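Local coordinates for protein carboxypeptidase Y inhibitor (Saccharomyces cerevisiae, PDB 1WPX) that inhibits carboxypeptidase Y, a serine protease, specifically and potently as a member of the phosphatidylethanolamine-binding protein family, at residues B[15-19]-B[20-24]. Numbering follows the deposited sequence.
Sequences SYKKH and GILED
L22 reaches back over the end of helix 8-18 and lays its branched end against Y16 and K17. From CB, with CG anti to the carbonyl carbon (chi1 -64°), the side chain crosses that of Y16 at about a right angle, and L22 CG settles 3.6 Å from Y16 CB. There the methyls part. L22 CD2 stays 3.8 Å from Y16 CB, near CD1 of the tyrosine ring. L22 CD1 meets K17 CG at 3.7 Å. Cut back to an alanine, L22 would lose CG and both methyls, which would probably leave Y16 CB and K17 CG without their apolar neighbour and open a gap between them and the turn. What turns the chain back is a Schellman motif: I21 N donates to Y16 O (2.8 Å), in the carbonyl plane, and G20 N to K17 O (2.9 Å), from well above that carbonyl's plane. G20, at a positive phi (52°), is the C-prime residue that ends the helix. Next to L22, I21 sets its CB 4.1 Å from Y16 CB. I21 packs on R163 and V165, D24 makes a salt bridge to R163, and Y16 OH is hydrogen-bonded to S212 O, docking helix 8-18 and the turn against strands 162-170 and 208-217.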
loop_
_atom_site.group_PDB
_atom_site.type_symbol
_atom_site.label_atom_id
_atom_site.label_comp_id
_atom_site.label_asym_id
_atom_site.label_seq_id
_atom_site.Cartn_x
_atom_site.Cartn_y
_atom_site.Cartn_z
ATOM N N SER B 15 -8.952 11.419 -1.615
ATOM C CA SER B 15 -8.861 11.492 -0.168
ATOM C C SER B 15 -9.653 12.695 0.368
ATOM O O SER B 15 -10.460 12.548 1.288
ATOM C CB SER B 15 -7.395 11.587 0.261
ATOM O OG SER B 15 -7.263 11.524 1.674
ATOM N N TYR B 16 -9.428 13.875 -0.212
ATOM C CA TYR B 16 -10.115 15.099 0.213
ATOM C C TYR B 16 -11.623 14.929 0.163
ATOM O O TYR B 16 -12.342 15.435 1.025
ATOM C CB TYR B 16 -9.751 16.277 -0.692
ATOM C CG TYR B 16 -8.288 16.651 -0.734
ATOM C CD1 TYR B 16 -7.732 17.186 -1.903
ATOM C CD2 TYR B 16 -7.458 16.487 0.380
ATOM C CE1 TYR B 16 -6.386 17.546 -1.976
ATOM C CE2 TYR B 16 -6.103 16.847 0.323
ATOM C CZ TYR B 16 -5.576 17.376 -0.866
ATOM O OH TYR B 16 -4.247 17.725 -0.961
ATOM N N LYS B 17 -12.098 14.234 -0.864
ATOM C CA LYS B 17 -13.525 13.998 -1.033
ATOM C C LYS B 17 -14.078 13.077 0.032
ATOM O O LYS B 17 -14.987 13.439 0.775
ATOM C CB LYS B 17 -13.810 13.387 -2.402
ATOM C CG LYS B 17 -13.607 14.340 -3.562
ATOM C CD LYS B 17 -13.932 13.665 -4.885
ATOM C CE LYS B 17 -15.346 13.101 -4.884
ATOM N NZ LYS B 17 -15.660 12.411 -6.168
ATOM N N LYS B 18 -13.516 11.878 0.103
ATOM C CA LYS B 18 -13.967 10.881 1.061
ATOM C C LYS B 18 -14.011 11.388 2.500
ATOM O O LYS B 18 -14.864 10.966 3.281
ATOM C CB LYS B 18 -13.076 9.640 0.973
ATOM C CG LYS B 18 -13.514 8.500 1.870
ATOM C CD LYS B 18 -12.565 7.329 1.759
ATOM C CE LYS B 18 -12.892 6.258 2.780
ATOM N NZ LYS B 18 -11.932 5.118 2.695
ATOM N N HIS B 19 -13.107 12.300 2.845
ATOM C CA HIS B 19 -13.050 12.830 4.203
ATOM C C HIS B 19 -13.593 14.250 4.343
ATOM O O HIS B 19 -13.270 14.951 5.304
ATOM C CB HIS B 19 -11.611 12.747 4.713
ATOM C CG HIS B 19 -11.055 11.358 4.685
ATOM N ND1 HIS B 19 -11.318 10.430 5.669
ATOM C CD2 HIS B 19 -10.315 10.714 3.751
ATOM C CE1 HIS B 19 -10.766 9.274 5.343
ATOM N NE2 HIS B 19 -10.152 9.420 4.183
ATOM N N GLY B 20 -14.424 14.658 3.385
ATOM C CA GLY B 20 -15.037 15.978 3.410
ATOM C C GLY B 20 -14.142 17.197 3.586
ATOM O O GLY B 20 -14.590 18.226 4.097
ATOM N N ILE B 21 -12.887 17.102 3.159
ATOM C CA ILE B 21 -11.960 18.220 3.286
ATOM C C ILE B 21 -12.291 19.327 2.279
ATOM O O ILE B 21 -12.032 20.501 2.536
ATOM C CB ILE B 21 -10.504 17.762 3.051
ATOM C CG1 ILE B 21 -10.132 16.648 4.037
ATOM C CG2 ILE B 21 -9.561 18.945 3.183
ATOM C CD1 ILE B 21 -10.073 17.081 5.477
ATOM N N LEU B 22 -12.866 18.950 1.139
ATOM C CA LEU B 22 -13.220 19.919 0.103
ATOM C C LEU B 22 -14.455 20.753 0.442
ATOM O O LEU B 22 -14.604 21.870 -0.046
ATOM C CB LEU B 22 -13.463 19.216 -1.238
ATOM C CG LEU B 22 -12.301 18.484 -1.912
ATOM C CD1 LEU B 22 -12.767 17.883 -3.228
ATOM C CD2 LEU B 22 -11.161 19.451 -2.151
ATOM N N GLU B 23 -15.336 20.212 1.276
ATOM C CA GLU B 23 -16.561 20.909 1.636
ATOM C C GLU B 23 -16.536 21.530 3.019
ATOM O O GLU B 23 -17.014 22.644 3.209
ATOM C CB GLU B 23 -17.757 19.957 1.527
ATOM C CG GLU B 23 -17.378 18.486 1.580
ATOM C CD GLU B 23 -16.718 18.012 0.288
ATOM O OE1 GLU B 23 -15.872 17.083 0.339
ATOM O OE2 GLU B 23 -17.061 18.572 -0.780
ATOM N N ASP B 24 -15.981 20.819 3.988
ATOM C CA ASP B 24 -15.930 21.340 5.345
ATOM C C ASP B 24 -14.857 22.396 5.544
ATOM O O ASP B 24 -15.042 23.329 6.325
ATOM C CB ASP B 24 -15.666 20.214 6.337
ATOM C CG ASP B 24 -16.659 19.100 6.217
ATOM O OD1 ASP B 24 -16.503 18.086 6.931
ATOM O OD2 ASP B 24 -17.595 19.241 5.404
#